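Local structure of 6b protein (Agrobacterium vitis, 3AQ2) at residues 96-99 with 100-104. The protein disturbs plant cell proliferation, and has an ADP-ribosylation fold that suggests a toxin-like action probably linked to the miRNA machinery of the host. Numbering follows the deposited sequence.
Sequences TAMP and PWLLD
Pro99 sets CB and CG over the indole of Trp101. Pro99 CB sits 3.6 Å from the centroid of the six-membered ring of Trp101 and 16° off the normal, a CH-pi contact, while Pro99 CG reaches Trp101 NE1 at 3.6 Å. The indole gets there because Trp101 CG stands between backbone N and carbonyl carbon (chi1 55°), which turns the indole back toward Pro99. Beside this pair, Met98 CG meets Leu102 CD2 at 3.6 Å, and farther along the extended methionine chain Met98 SD lies 4.2 Å from Leu103 CD1.

A type I turn from Pro99 to Leu102 reverses the chain and places Trp101 and Leu102 beside Pro99. Leu102 N donates to Pro99 O over 3.0 Å, nearly straight at the hydrogen (167°) but from above the carbonyl plane. Water 1 lies 2.7 Å from Pro99 O and accepts from Leu103 N. Upstream, Thr96 OG1 accepts from Met98 N at 3.1 Å, an ST turn.

Helix 20-38 packs against Trp101, and Tyr156 of strand 154-161 touches both Met98 and Leu102. Asp104 N-caps helix 105-115. Pro99 O thus accepts from Leu102 N, with water 1 close by as a second polar neighbour, while apolar contacts pack the side chains of the connection from strand 93-96 to helix 105-115.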
ATOM      1  N   THR A  96       4.452   2.796   3.654  1.00  8.79           N
ATOM      2  CA  THR A  96       5.670   2.675   4.451  1.00  9.41           C
ATOM      3  C   THR A  96       6.143   1.237   4.566  1.00  9.67           C
ATOM      4  O   THR A  96       5.333   0.311   4.520  1.00 10.34           O
ATOM      5  CB  THR A  96       5.487   3.293   5.873  1.00  9.67           C
ATOM      6  OG1 THR A  96       6.729   3.204   6.603  1.00 10.17           O
ATOM      7  CG2 THR A  96       4.347   2.599   6.667  1.00  9.49           C
ATOM      8  N   ALA A  97       7.452   1.075   4.735  1.00  9.80           N
ATOM      9  CA  ALA A  97       8.044  -0.212   5.049  1.00 10.50           C
ATOM     10  C   ALA A  97       7.773  -0.629   6.509  1.00 10.99           C
ATOM     11  O   ALA A  97       7.968  -1.802   6.850  1.00 11.36           O
ATOM     12  CB  ALA A  97       9.559  -0.195   4.754  1.00 11.74           C
ATOM     13  N   MET A  98       7.341   0.307   7.361  1.00 10.89           N
ATOM     14  CA  MET A  98       7.046  -0.032   8.774  1.00 11.41           C
ATOM     15  C   MET A  98       5.892  -1.016   8.778  1.00 10.58           C
ATOM     16  O   MET A  98       4.805  -0.665   8.319  1.00 10.23           O
ATOM     17  CB  MET A  98       6.615   1.195   9.564  1.00 11.57           C
ATOM     18  CG  MET A  98       7.699   2.204   9.801  1.00 12.73           C
ATOM     19  SD  MET A  98       7.047   3.390  10.996  1.00 15.13           S
ATOM     20  CE  MET A  98       8.539   4.294  11.398  1.00 17.29           C
ATOM     21  N   PRO A  99       6.125  -2.251   9.267  1.00 10.70           N
ATOM     22  CA  PRO A  99       5.069  -3.257   9.224  1.00 10.59           C
ATOM     23  C   PRO A  99       4.009  -3.019  10.307  1.00 10.34           C
ATOM     24  O   PRO A  99       4.241  -2.250  11.250  1.00 10.65           O
ATOM     25  CB  PRO A  99       5.826  -4.564   9.470  1.00 11.22           C
ATOM     26  CG  PRO A  99       6.954  -4.169  10.352  1.00 11.44           C
ATOM     27  CD  PRO A  99       7.361  -2.792   9.865  1.00 11.03           C
ATOM     28  N   PRO A 100       2.842  -3.664  10.168  1.00 10.84           N
ATOM     29  CA  PRO A 100       1.727  -3.392  11.088  1.00 10.62           C
ATOM     30  C   PRO A 100       1.987  -3.672  12.576  1.00 10.78           C
ATOM     31  O   PRO A 100       1.239  -3.179  13.421  1.00 11.80           O
ATOM     32  CB  PRO A 100       0.596  -4.295  10.548  1.00 11.60           C
ATOM     33  CG  PRO A 100       0.983  -4.618   9.152  1.00 12.54           C
ATOM     34  CD  PRO A 100       2.471  -4.614   9.101  1.00 11.28           C
ATOM     35  N   TRP A 101       3.029  -4.446  12.893  1.00 10.21           N
ATOM     36  CA  TRP A 101       3.368  -4.766  14.286  1.00 10.65           C
ATOM     37  C   TRP A 101       4.498  -3.912  14.855  1.00 10.80           C
ATOM     38  O   TRP A 101       4.907  -4.128  15.998  1.00 11.24           O
ATOM     39  CB  TRP A 101       3.758  -6.247  14.420  1.00 11.34           C
ATOM     40  CG  TRP A 101       4.870  -6.646  13.473  1.00 11.45           C
ATOM     41  CD1 TRP A 101       6.226  -6.536  13.682  1.00 12.70           C
ATOM     42  CD2 TRP A 101       4.708  -7.198  12.163  1.00 11.57           C
ATOM     43  NE1 TRP A 101       6.910  -6.990  12.574  1.00 12.94           N
ATOM     44  CE2 TRP A 101       6.002  -7.400  11.629  1.00 13.68           C
ATOM     45  CE3 TRP A 101       3.591  -7.557  11.393  1.00 12.84           C
ATOM     46  CZ2 TRP A 101       6.209  -7.938  10.353  1.00 12.85           C
ATOM     47  CZ3 TRP A 101       3.802  -8.078  10.104  1.00 12.58           C
ATOM     48  CH2 TRP A 101       5.101  -8.278   9.612  1.00 12.92           C
ATOM     49  N   LEU A 102       5.027  -2.967  14.076  1.00 10.66           N
ATOM     50  CA  LEU A 102       6.202  -2.212  14.545  1.00 11.74           C
ATOM     51  C   LEU A 102       5.864  -1.287  15.704  1.00 12.02           C
ATOM     52  O   LEU A 102       6.606  -1.206  16.700  1.00 12.78           O
ATOM     53  CB  LEU A 102       6.834  -1.405  13.403  1.00 12.01           C
ATOM     54  CG  LEU A 102       8.180  -0.762  13.764  1.00 13.43           C
ATOM     55  CD1 LEU A 102       9.311  -1.797  13.832  1.00 16.94           C
ATOM     56  CD2 LEU A 102       8.527   0.345  12.767  1.00 15.10           C
ATOM     57  N   LEU A 103       4.737  -0.597  15.554  1.00 12.20           N
ATOM     58  CA  LEU A 103       4.248   0.377  16.532  1.00 13.46           C
ATOM     59  C   LEU A 103       2.779   0.121  16.812  1.00 13.91           C
ATOM     60  O   LEU A 103       2.085  -0.481  15.996  1.00 14.13           O
ATOM     61  CB  LEU A 103       4.404   1.794  15.979  1.00 13.76           C
ATOM     62  CG  LEU A 103       5.826   2.258  15.645  1.00 15.43           C
ATOM     63  CD1 LEU A 103       5.758   3.610  14.957  1.00 16.67           C
ATOM     64  CD2 LEU A 103       6.683   2.323  16.887  1.00 17.47           C
ATOM     65  N   ASP A 104       2.301   0.584  17.965  1.00 14.73           N
ATOM     66  CA  ASP A 104       0.872   0.520  18.281  1.00 15.51           C
ATOM     67  C   ASP A 104       0.139   1.402  17.258  1.00 14.25           C
ATOM     68  O   ASP A 104       0.709   2.401  16.790  1.00 14.13           O
ATOM     69  CB  ASP A 104       0.631   1.027  19.708  1.00 17.28           C
ATOM     70  CG  ASP A 104      -0.832   0.934  20.137  1.00 21.74           C
ATOM     71  OD1 ASP A 104      -1.633   1.845  19.813  1.00 27.12           O
ATOM     72  OD2 ASP A 104      -1.186  -0.044  20.829  1.00 26.80           O
TER
HETATM   73  O   HOH W   1       3.464  -0.247  12.934  1.00 15.87           O